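Local coordinates for DNA translocase coupling protein (Clostridium perfringens, PDB 6O1W), which probably binds ATP and DNA as the coupling protein of a conjugative plasmid, in the manner of FtsK/SpoIIIE-type translocases, at residues I45-M50 with V83-M88; Y161-K166 with E189-Y194; R228-I233 with N273-V278. All coordinates share one frame; numbering follows the deposited sequence.

Interaction 1 (I45-M50 with V83-M88). With BGC (beta-D-glucopyranose), chain D.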
loop_
_atom_site.group_PDB
_atom_site.type_symbol
_atom_site.label_atom_id
_atom_site.label_comp_id
_atom_site.label_asym_id
_atom_site.label_seq_id
_atom_site.Cartn_x
_atom_site.Cartn_y
_atom_site.Cartn_z
ATOM N N ILE A 45 -17.587 1.416 18.566
ATOM C CA ILE A 45 -18.742 1.171 19.414
ATOM C C ILE A 45 -18.542 1.912 20.713
ATOM O O ILE A 45 -17.550 1.687 21.410
ATOM C CB ILE A 45 -19.063 -0.326 19.631
ATOM C CG1 ILE A 45 -18.802 -1.177 18.359
ATOM C CG2 ILE A 45 -20.503 -0.486 20.112
ATOM C CD1 ILE A 45 -18.663 -2.726 18.667
ATOM N N THR A 46 -19.476 2.819 21.025
ATOM C CA THR A 46 -19.388 3.636 22.222
ATOM C C THR A 46 -20.440 3.195 23.200
ATOM O O THR A 46 -21.622 3.150 22.861
ATOM C CB THR A 46 -19.501 5.126 21.845
ATOM O OG1 THR A 46 -18.553 5.399 20.824
ATOM C CG2 THR A 46 -19.274 6.047 23.022
ATOM N N PHE A 47 -20.007 2.903 24.437
ATOM C CA PHE A 47 -20.880 2.481 25.526
ATOM C C PHE A 47 -20.771 3.402 26.713
ATOM O O PHE A 47 -19.684 3.884 27.051
ATOM C CB PHE A 47 -20.548 1.043 25.981
ATOM C CG PHE A 47 -20.941 -0.054 25.014
ATOM C CD1 PHE A 47 -22.277 -0.441 24.875
ATOM C CD2 PHE A 47 -19.979 -0.746 24.300
ATOM C CE1 PHE A 47 -22.635 -1.478 24.016
ATOM C CE2 PHE A 47 -20.336 -1.791 23.444
ATOM C CZ PHE A 47 -21.661 -2.135 23.292
ATOM N N GLU A 48 -21.900 3.580 27.394
ATOM C CA GLU A 48 -21.960 4.311 28.630
ATOM C C GLU A 48 -22.320 3.351 29.755
ATOM O O GLU A 48 -23.321 2.626 29.661
ATOM C CB GLU A 48 -22.953 5.461 28.566
ATOM C CG GLU A 48 -22.766 6.403 29.744
ATOM C CD GLU A 48 -23.847 7.445 29.933
ATOM O OE1 GLU A 48 -24.750 7.543 29.070
ATOM O OE2 GLU A 48 -23.790 8.166 30.955
ATOM N N SER A 49 -21.511 3.361 30.830
ATOM C CA SER A 49 -21.717 2.507 32.021
ATOM C C SER A 49 -20.843 2.961 33.199
ATOM O O SER A 49 -19.935 3.761 33.021
ATOM C CB SER A 49 -21.386 1.042 31.699
ATOM O OG SER A 49 -19.989 0.887 31.557
HETATM N N MSE A 50 -21.065 2.379 34.358
HETATM C CA MSE A 50 -20.275 2.647 35.547
HETATM C C MSE A 50 -19.189 1.577 35.738
HETATM O O MSE A 50 -18.550 1.560 36.792
HETATM C CB MSE A 50 -21.190 2.712 36.780
HETATM C CG MSE A 50 -21.984 4.002 36.876
HETATM SE SE MSE A 50 -22.915 4.057 38.583
HETATM C CE MSE A 50 -21.357 4.343 39.807
ATOM N N VAL A 83 -16.781 4.253 27.333
ATOM C CA VAL A 83 -15.774 3.376 26.730
ATOM C C VAL A 83 -15.999 3.345 25.236
ATOM O O VAL A 83 -17.140 3.425 24.771
ATOM C CB VAL A 83 -15.590 1.956 27.342
ATOM C CG1 VAL A 83 -15.273 2.035 28.831
ATOM C CG2 VAL A 83 -16.790 1.062 27.072
ATOM N N ILE A 84 -14.917 3.291 24.496
ATOM C CA ILE A 84 -14.909 3.292 23.039
ATOM C C ILE A 84 -14.153 2.053 22.623
ATOM O O ILE A 84 -12.990 1.891 23.008
ATOM C CB ILE A 84 -14.228 4.578 22.484
ATOM C CG1 ILE A 84 -14.965 5.864 22.961
ATOM C CG2 ILE A 84 -14.086 4.500 20.943
ATOM C CD1 ILE A 84 -14.273 7.205 22.689
ATOM N N ILE A 85 -14.815 1.180 21.857
ATOM C CA ILE A 85 -14.230 -0.069 21.388
ATOM C C ILE A 85 -14.015 0.058 19.886
ATOM O O ILE A 85 -14.938 0.477 19.171
ATOM C CB ILE A 85 -15.171 -1.264 21.709
ATOM C CG1 ILE A 85 -15.532 -1.333 23.216
ATOM C CG2 ILE A 85 -14.591 -2.618 21.199
ATOM C CD1 ILE A 85 -16.665 -2.292 23.546
ATOM N N LYS A 86 -12.794 -0.287 19.416
ATOM C CA LYS A 86 -12.478 -0.370 18.005
ATOM C C LYS A 86 -12.505 -1.858 17.711
ATOM O O LYS A 86 -11.853 -2.639 18.408
ATOM C CB LYS A 86 -11.104 0.277 17.691
ATOM C CG LYS A 86 -11.012 1.807 17.947
ATOM C CD LYS A 86 -12.143 2.687 17.323
ATOM C CE LYS A 86 -12.350 2.540 15.824
ATOM N NZ LYS A 86 -11.115 2.798 15.060
ATOM N N SER A 87 -13.365 -2.281 16.795
ATOM C CA SER A 87 -13.510 -3.719 16.514
ATOM C C SER A 87 -13.823 -4.030 15.069
ATOM O O SER A 87 -14.142 -3.127 14.310
ATOM C CB SER A 87 -14.599 -4.334 17.396
ATOM O OG SER A 87 -15.854 -3.709 17.181
HETATM N N MSE A 88 -13.802 -5.318 14.722
HETATM C CA MSE A 88 -14.167 -5.850 13.413
HETATM C C MSE A 88 -15.079 -7.031 13.660
HETATM O O MSE A 88 -14.773 -7.858 14.520
HETATM C CB MSE A 88 -12.918 -6.317 12.637
HETATM C CG MSE A 88 -12.113 -5.162 12.058
HETATM SE SE MSE A 88 -10.488 -5.753 11.147
HETATM C CE MSE A 88 -11.297 -6.799 9.690
HETATM C C2 BGC D . -11.952 6.564 13.321
HETATM C C3 BGC D . -12.401 6.760 11.874
HETATM C C4 BGC D . -13.323 5.628 11.433
HETATM C C5 BGC D . -14.460 5.445 12.438
HETATM C C6 BGC D . -15.329 4.242 12.150
HETATM C C1 BGC D . -13.151 6.334 14.234
HETATM O O1 BGC D . -12.684 6.034 15.505
HETATM O O2 BGC D . -11.236 7.699 13.796
HETATM O O3 BGC D . -11.260 6.799 11.021
HETATM O O4 BGC D . -13.846 5.868 10.127
HETATM O O5 BGC D . -13.917 5.237 13.749
HETATM O O6 BGC D . -14.616 3.025 12.345
#
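The two central strands of a four-stranded antiparallel sheet, in the small domain at the N-terminal end of this construct, meet here: residues 45-48 of strand 43-48 run against residues 83-88 of strand 82-89 at 155°. Their backbones are joined by two hydrogen-bonded pairs, I45 with I85 and F47 with V83, and the non-hydrogen-bonded pair T46 with I84 lies between them. Each hydrogen-bonded pair is closed in both directions: I45 N reaches I85 O at 2.9 Å and I85 N returns to I45 O at 2.8 Å, all four bonds of the two pairs being close to straight. At the non-hydrogen-bonded pair the CA atoms draw in, and T46 CA rests 3.4 Å from V83 O in a CA-H...O contact.

I45, F47, V83 and I85 share one face of the sheet. F47 has CG anti to its carbonyl carbon (chi1 -71°), and the edge of its ring, at CE2, meets I85 CD1 at 3.7 Å, near the ring plane. V83 CG2 touches F47 CB at 3.9 Å. Branched chains and an aromatic ring suit this face because Y12 and F16 of helix 7-18 and W56 of helix 53-58 pack against F47. At the far end I45 CD1 abuts S87 OG at 3.3 Å; that buried hydroxyl has no hydrogen-bonding partner in the model.

T46 and I84 occupy the other face, as does K86. The lysine chain, bent at chi2, chi3 and chi4, curls so that K86 CE lies 3.5 Å from O1 of the glucose, a touch without a hydrogen bond, while its ammonium makes a long, weak ion pair with D319. The chemistry thus divides by face: that of F47, V83 and I85 is mainly apolar and packs on helices 7-18 and 53-58, while on the other K86 lies beside the sugar.

Interaction 2 (Y161-K166 with E189-Y194). With BGC (beta-D-glucopyranose), chain E.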
loop_
_atom_site.group_PDB
_atom_site.type_symbol
_atom_site.label_atom_id
_atom_site.label_comp_id
_atom_site.label_asym_id
_atom_site.label_seq_id
_atom_site.Cartn_x
_atom_site.Cartn_y
_atom_site.Cartn_z
ATOM N N TYR A 161 14.170 -1.609 -13.620
ATOM C CA TYR A 161 15.193 -0.709 -13.103
ATOM C C TYR A 161 14.936 -0.577 -11.612
ATOM O O TYR A 161 13.796 -0.365 -11.190
ATOM C CB TYR A 161 15.176 0.654 -13.791
ATOM C CG TYR A 161 15.585 0.575 -15.238
ATOM C CD1 TYR A 161 16.925 0.456 -15.602
ATOM C CD2 TYR A 161 14.642 0.660 -16.250
ATOM C CE1 TYR A 161 17.307 0.425 -16.944
ATOM C CE2 TYR A 161 15.004 0.555 -17.585
ATOM C CZ TYR A 161 16.338 0.438 -17.930
ATOM O OH TYR A 161 16.663 0.322 -19.255
HETATM N N MSE A 162 15.980 -0.772 -10.807
HETATM C CA MSE A 162 15.795 -0.742 -9.361
HETATM C C MSE A 162 16.722 0.263 -8.760
HETATM O O MSE A 162 17.896 0.317 -9.127
HETATM C CB MSE A 162 15.994 -2.138 -8.776
HETATM C CG MSE A 162 14.908 -3.113 -9.201
HETATM SE SE MSE A 162 15.629 -4.904 -9.529
HETATM C CE MSE A 162 16.526 -4.652 -11.213
ATOM N N VAL A 163 16.182 1.110 -7.885
ATOM C CA VAL A 163 16.949 2.183 -7.261
ATOM C C VAL A 163 17.081 1.945 -5.765
ATOM O O VAL A 163 16.065 1.869 -5.058
ATOM C CB VAL A 163 16.328 3.581 -7.561
ATOM C CG1 VAL A 163 17.125 4.700 -6.878
ATOM C CG2 VAL A 163 16.230 3.824 -9.062
ATOM N N ASP A 164 18.338 1.872 -5.280
ATOM C CA ASP A 164 18.623 1.720 -3.850
ATOM C C ASP A 164 19.953 2.331 -3.513
ATOM O O ASP A 164 20.968 1.716 -3.781
ATOM C CB ASP A 164 18.562 0.238 -3.419
ATOM C CG ASP A 164 19.048 -0.071 -1.995
ATOM O OD1 ASP A 164 18.982 0.832 -1.120
ATOM O OD2 ASP A 164 19.486 -1.201 -1.762
ATOM N N PHE A 165 19.951 3.492 -2.844
ATOM C CA PHE A 165 21.168 4.228 -2.490
ATOM C C PHE A 165 21.926 3.629 -1.332
ATOM O O PHE A 165 23.027 4.081 -1.052
ATOM C CB PHE A 165 20.880 5.721 -2.264
ATOM C CG PHE A 165 20.587 6.534 -3.520
ATOM C CD1 PHE A 165 20.346 5.907 -4.743
ATOM C CD2 PHE A 165 20.486 7.919 -3.461
ATOM C CE1 PHE A 165 20.060 6.653 -5.890
ATOM C CE2 PHE A 165 20.163 8.666 -4.609
ATOM C CZ PHE A 165 19.947 8.024 -5.813
ATOM N N LYS A 166 21.383 2.582 -0.682
ATOM C CA LYS A 166 22.098 1.904 0.399
ATOM C C LYS A 166 22.993 0.802 -0.195
ATOM O O LYS A 166 22.920 -0.366 0.199
ATOM C CB LYS A 166 21.141 1.397 1.490
ATOM C CG LYS A 166 20.437 2.536 2.210
ATOM C CD LYS A 166 19.311 2.079 3.149
ATOM C CE LYS A 166 18.019 1.777 2.416
ATOM N NZ LYS A 166 16.862 1.655 3.344
ATOM N N GLU A 189 20.759 10.026 -11.875
ATOM C CA GLU A 189 20.544 11.142 -12.813
ATOM C C GLU A 189 20.571 10.598 -14.253
ATOM O O GLU A 189 19.676 10.919 -15.020
ATOM C CB GLU A 189 21.555 12.305 -12.625
ATOM C CG GLU A 189 21.683 13.185 -13.867
ATOM C CD GLU A 189 22.321 14.563 -13.785
ATOM O OE1 GLU A 189 23.204 14.789 -12.928
ATOM O OE2 GLU A 189 21.953 15.414 -14.625
ATOM N N LYS A 190 21.555 9.744 -14.600
ATOM C CA LYS A 190 21.622 9.115 -15.925
ATOM C C LYS A 190 20.361 8.267 -16.188
ATOM O O LYS A 190 19.854 8.263 -17.293
ATOM C CB LYS A 190 22.882 8.224 -16.075
ATOM C CG LYS A 190 24.204 8.997 -16.036
ATOM C CD LYS A 190 25.391 8.056 -16.249
ATOM C CE LYS A 190 26.679 8.558 -15.627
ATOM N NZ LYS A 190 27.220 9.758 -16.314
ATOM N N LEU A 191 19.879 7.535 -15.188
ATOM C CA LEU A 191 18.698 6.680 -15.351
ATOM C C LEU A 191 17.450 7.484 -15.623
ATOM O O LEU A 191 16.745 7.180 -16.574
ATOM C CB LEU A 191 18.456 5.773 -14.125
ATOM C CG LEU A 191 17.088 5.019 -14.115
ATOM C CD1 LEU A 191 17.014 4.015 -15.263
ATOM C CD2 LEU A 191 16.805 4.354 -12.735
ATOM N N PHE A 192 17.176 8.492 -14.796
ATOM C CA PHE A 192 15.945 9.280 -14.919
ATOM C C PHE A 192 15.913 10.182 -16.162
ATOM O O PHE A 192 14.830 10.430 -16.690
ATOM C CB PHE A 192 15.636 10.057 -13.629
ATOM C CG PHE A 192 15.040 9.119 -12.606
ATOM C CD1 PHE A 192 13.727 8.661 -12.736
ATOM C CD2 PHE A 192 15.798 8.661 -11.535
ATOM C CE1 PHE A 192 13.175 7.792 -11.793
ATOM C CE2 PHE A 192 15.252 7.759 -10.600
ATOM C CZ PHE A 192 13.951 7.318 -10.744
ATOM N N LYS A 193 17.078 10.646 -16.620
ATOM C CA LYS A 193 17.176 11.415 -17.864
ATOM C C LYS A 193 16.891 10.446 -19.051
ATOM O O LYS A 193 16.153 10.793 -19.952
ATOM C CB LYS A 193 18.558 12.091 -17.979
ATOM C CG LYS A 193 18.814 12.804 -19.310
ATOM C CD LYS A 193 17.823 13.918 -19.549
ATOM C CE LYS A 193 18.311 14.834 -20.641
ATOM N NZ LYS A 193 17.222 15.207 -21.583
ATOM N N TYR A 194 17.388 9.214 -18.988
ATOM C CA TYR A 194 17.091 8.202 -19.993
ATOM C C TYR A 194 15.569 7.882 -20.049
ATOM O O TYR A 194 15.003 7.799 -21.144
ATOM C CB TYR A 194 17.885 6.912 -19.710
ATOM C CG TYR A 194 17.326 5.725 -20.468
ATOM C CD1 TYR A 194 17.494 5.610 -21.851
ATOM C CD2 TYR A 194 16.572 4.753 -19.821
ATOM C CE1 TYR A 194 16.945 4.539 -22.560
ATOM C CE2 TYR A 194 16.031 3.672 -20.516
ATOM C CZ TYR A 194 16.190 3.587 -21.889
ATOM O OH TYR A 194 15.607 2.553 -22.578
HETATM C C2 BGC E . 19.794 1.638 -21.291
HETATM C C3 BGC E . 20.730 2.768 -21.702
HETATM C C4 BGC E . 20.672 3.891 -20.673
HETATM C C5 BGC E . 20.969 3.343 -19.279
HETATM C C6 BGC E . 20.792 4.375 -18.191
HETATM C C1 BGC E . 20.160 1.163 -19.888
HETATM O O1 BGC E . 19.316 0.134 -19.496
HETATM O O2 BGC E . 19.882 0.564 -22.220
HETATM O O3 BGC E . 20.381 3.248 -22.994
HETATM O O4 BGC E . 21.613 4.912 -20.984
HETATM O O5 BGC E . 20.071 2.260 -18.977
HETATM O O6 BGC E . 21.024 3.806 -16.911
HETATM O O HOH W 1 15.011 0.221 -21.424
#
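With CG anti to the backbone N, L191 (chi1 170°) and Y194 (chi1 164°) reach from helix 185-209 toward strand 159-163, while Y161, its CG anti to the carbonyl carbon (chi1 -67°), extends its ring alongside, L191 meeting its face and Y194 its hydroxyl end. L191 spreads its two methyls over two strand residues. L191 CD1 sits over one face of the Y161 ring, offset toward the rim, in a CH-pi contact 3.9 Å from the ring centroid. L191 CD2 turns to V163 CG2 at 3.8 Å. V163 CG2 also meets F192 CE2, more loosely, at 4.3 Å; the F192 ring continues onto helix 247-266. Leucine suits this place because its forked end can serve an aromatic ring and a valine at once, and the beta-branched valine presents a methyl from the strand directly to the helix.

The phenolic ends carry the polar part. The side chains of Y161 and Y194 cross at about a right angle, and Y161 OH touches Y194 CE2 at 3.6 Å without bonding to the other hydroxyl. Instead a water bridges the two, 2.7 Å from Y161 OH and 2.7 Å from Y194 OH. Y161 OH also lies 2.7 Å from O1 of a bound glucose, a hydrogen bond made at the edge of the tyrosine ring, in its plane. The sugar places C4 over one face of the Y194 ring, the kind of carbohydrate-aromatic packing in which sugar C-H groups meet a pi surface; Q180 supplies a further hydrogen bond to the glucose.

Apolar packing therefore holds the helix on the sheet of the FtsK/SpoIIIE-family ATPase domain, while at its margin the tyrosines give the glucose both a hydrogen-bonding hydroxyl and a flat surface.

Interaction 3 (R228-I233 with N273-V278)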
loop_
_atom_site.group_PDB
_atom_site.type_symbol
_atom_site.label_atom_id
_atom_site.label_comp_id
_atom_site.label_asym_id
_atom_site.label_seq_id
_atom_site.Cartn_x
_atom_site.Cartn_y
_atom_site.Cartn_z
ATOM N N ARG A 228 6.961 -2.967 -21.499
ATOM C CA ARG A 228 6.674 -2.275 -20.241
ATOM C C ARG A 228 7.995 -2.102 -19.466
ATOM O O ARG A 228 8.792 -3.035 -19.406
ATOM C CB ARG A 228 5.682 -3.092 -19.378
ATOM C CG ARG A 228 5.342 -2.394 -18.048
ATOM C CD ARG A 228 4.167 -3.008 -17.285
ATOM N NE ARG A 228 3.008 -3.169 -18.158
ATOM C CZ ARG A 228 2.167 -2.207 -18.503
ATOM N NH1 ARG A 228 2.301 -0.985 -18.001
ATOM N NH2 ARG A 228 1.197 -2.449 -19.367
ATOM N N ILE A 229 8.225 -0.912 -18.917
ATOM C CA ILE A 229 9.369 -0.624 -18.064
ATOM C C ILE A 229 8.866 -0.421 -16.612
ATOM O O ILE A 229 8.004 0.425 -16.378
ATOM C CB ILE A 229 10.179 0.616 -18.547
ATOM C CG1 ILE A 229 10.838 0.352 -19.930
ATOM C CG2 ILE A 229 11.240 0.986 -17.500
ATOM C CD1 ILE A 229 11.316 1.631 -20.690
ATOM N N ILE A 230 9.410 -1.190 -15.642
ATOM C CA ILE A 230 9.068 -1.009 -14.233
ATOM C C ILE A 230 10.264 -0.409 -13.497
ATOM O O ILE A 230 11.395 -0.870 -13.645
ATOM C CB ILE A 230 8.462 -2.267 -13.543
ATOM C CG1 ILE A 230 8.062 -1.936 -12.053
ATOM C CG2 ILE A 230 9.355 -3.519 -13.695
ATOM C CD1 ILE A 230 7.724 -3.086 -11.139
ATOM N N VAL A 231 10.017 0.666 -12.766
ATOM C CA VAL A 231 11.044 1.389 -12.019
ATOM C C VAL A 231 10.689 1.265 -10.543
ATOM O O VAL A 231 9.652 1.764 -10.117
ATOM C CB VAL A 231 11.143 2.870 -12.459
ATOM C CG1 VAL A 231 12.330 3.564 -11.792
ATOM C CG2 VAL A 231 11.205 3.003 -13.979
ATOM N N VAL A 232 11.531 0.596 -9.783
ATOM C CA VAL A 232 11.266 0.367 -8.368
ATOM C C VAL A 232 12.179 1.267 -7.582
ATOM O O VAL A 232 13.393 1.175 -7.726
ATOM C CB VAL A 232 11.419 -1.126 -7.955
ATOM C CG1 VAL A 232 11.008 -1.341 -6.484
ATOM C CG2 VAL A 232 10.616 -2.037 -8.870
ATOM N N ILE A 233 11.599 2.153 -6.786
ATOM C CA ILE A 233 12.371 3.073 -5.963
ATOM C C ILE A 233 12.140 2.573 -4.551
ATOM O O ILE A 233 11.033 2.694 -4.016
ATOM C CB ILE A 233 11.896 4.543 -6.208
ATOM C CG1 ILE A 233 12.156 4.978 -7.691
ATOM C CG2 ILE A 233 12.498 5.512 -5.188
ATOM C CD1 ILE A 233 11.399 6.222 -8.145
ATOM N N ASN A 273 6.192 2.410 -15.565
ATOM C CA ASN A 273 5.560 2.400 -14.251
ATOM C C ASN A 273 6.503 2.596 -13.071
ATOM O O ASN A 273 7.539 1.940 -12.967
ATOM C CB ASN A 273 4.747 1.108 -14.074
ATOM C CG ASN A 273 3.891 0.795 -15.280
ATOM O OD1 ASN A 273 4.168 -0.122 -16.024
ATOM N ND2 ASN A 273 2.846 1.559 -15.513
ATOM N N LEU A 274 6.128 3.516 -12.181
ATOM C CA LEU A 274 6.894 3.815 -10.960
ATOM C C LEU A 274 6.281 3.096 -9.765
ATOM O O LEU A 274 5.075 3.232 -9.547
ATOM C CB LEU A 274 6.922 5.334 -10.696
ATOM C CG LEU A 274 7.692 6.160 -11.713
ATOM C CD1 LEU A 274 7.337 7.637 -11.607
ATOM C CD2 LEU A 274 9.191 5.951 -11.580
ATOM N N CYS A 275 7.092 2.320 -9.029
ATOM C CA CYS A 275 6.707 1.610 -7.801
ATOM C C CYS A 275 7.597 2.179 -6.732
ATOM O O CYS A 275 8.807 1.899 -6.708
ATOM C CB CYS A 275 6.871 0.094 -7.923
ATOM S SG CYS A 275 5.725 -0.684 -9.091
ATOM N N ILE A 276 7.015 3.041 -5.888
ATOM C CA ILE A 276 7.748 3.807 -4.882
ATOM C C ILE A 276 7.497 3.357 -3.448
ATOM O O ILE A 276 6.353 3.287 -3.014
ATOM C CB ILE A 276 7.427 5.320 -5.027
ATOM C CG1 ILE A 276 7.490 5.807 -6.487
ATOM C CG2 ILE A 276 8.335 6.162 -4.115
ATOM C CD1 ILE A 276 6.738 7.101 -6.736
ATOM N N GLY A 277 8.576 3.152 -2.703
ATOM C CA GLY A 277 8.518 2.857 -1.279
ATOM C C GLY A 277 8.843 4.098 -0.465
ATOM O O GLY A 277 9.693 4.912 -0.861
ATOM N N VAL A 278 8.132 4.278 0.657
ATOM C CA VAL A 278 8.337 5.379 1.603
ATOM C C VAL A 278 8.267 4.840 3.038
ATOM O O VAL A 278 7.255 4.270 3.450
ATOM C CB VAL A 278 7.418 6.619 1.398
ATOM C CG1 VAL A 278 7.899 7.498 0.263
ATOM C CG2 VAL A 278 5.982 6.223 1.152
HETATM O O HOH W 2 0.981 1.712 -17.750
#
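N273 sets its amide edge-on against the guanidinium of R228, the two planes only 24° apart. R228 starts extended, with CG anti to the backbone N (chi1 -180°), then bends at chi3, so that R228 NH1 donates to N273 OD1 at 2.9 Å. The bond lies in the guanidinium plane and falls on a lone pair of the amide oxygen. A water that accepts from both R228 NH1 and N273 ND2 closes the polar group, N273 ND2 also donates to the backbone oxygen of P130, and R228 NE forms a salt bridge with E109. Asparagine fits because its oxygen receives the arginine while its NH2 serves other acceptors.

Beyond this end, residues 229-233 and 273-278 run parallel, 12° apart, on neighbouring strands in the core of the P-loop NTPase sheet. Five backbone hydrogen bonds, each 2.8 Å between N and O, join them: N273 N to I229 O, V231 N to N273 O, C275 N to V231 O, I233 N to C275 O and G277 N to I233 O.

The side chains alternate between faces. I230 and C275 meet on one, I230 CD1 at 3.7 Å from C275 SG; there I230 packs on L150 and L153 and C275 on I149, all of helix 142-155, which follows the P-loop. On the other face V231 and L274 lie side by side, V231 CB at 3.8 Å from L274 CD2, and I233 CD1 reaches that same methyl at 4.1 Å. G277, with no side chain, comes close to K142 of the P-loop, which contacts ATP in another structure of this protein; no ATP is bound here.

With the arginine's charge balanced by a carboxylate, the buried polar groups at the start of the strands are paired; beyond them mostly aliphatic chains, with C275, pack against the flanking helices.

How the interactions relate
Interactions 2 and 3 belong to one structure, the mixed sheet of the ATPase domain, where strands 159-163 and 229-233 are neighbours: V163 N meets V232 O at 2.8 Å, and F192 CZ packs on I233 CD1 at 3.8 Å. Interaction 3 is the deeper, its centre about 13 Å from the centre of the chain, and rests on parallel backbone pairing; interaction 2 has no hydrogen bond directly between its segments and lays a helix on the sheet by side chains alone, with a sugar at its margin. Interaction 1 lies in a separate antiparallel sheet, its centre about 42 Å from that of interaction 3, yet it too is buried and has a glucose beside it.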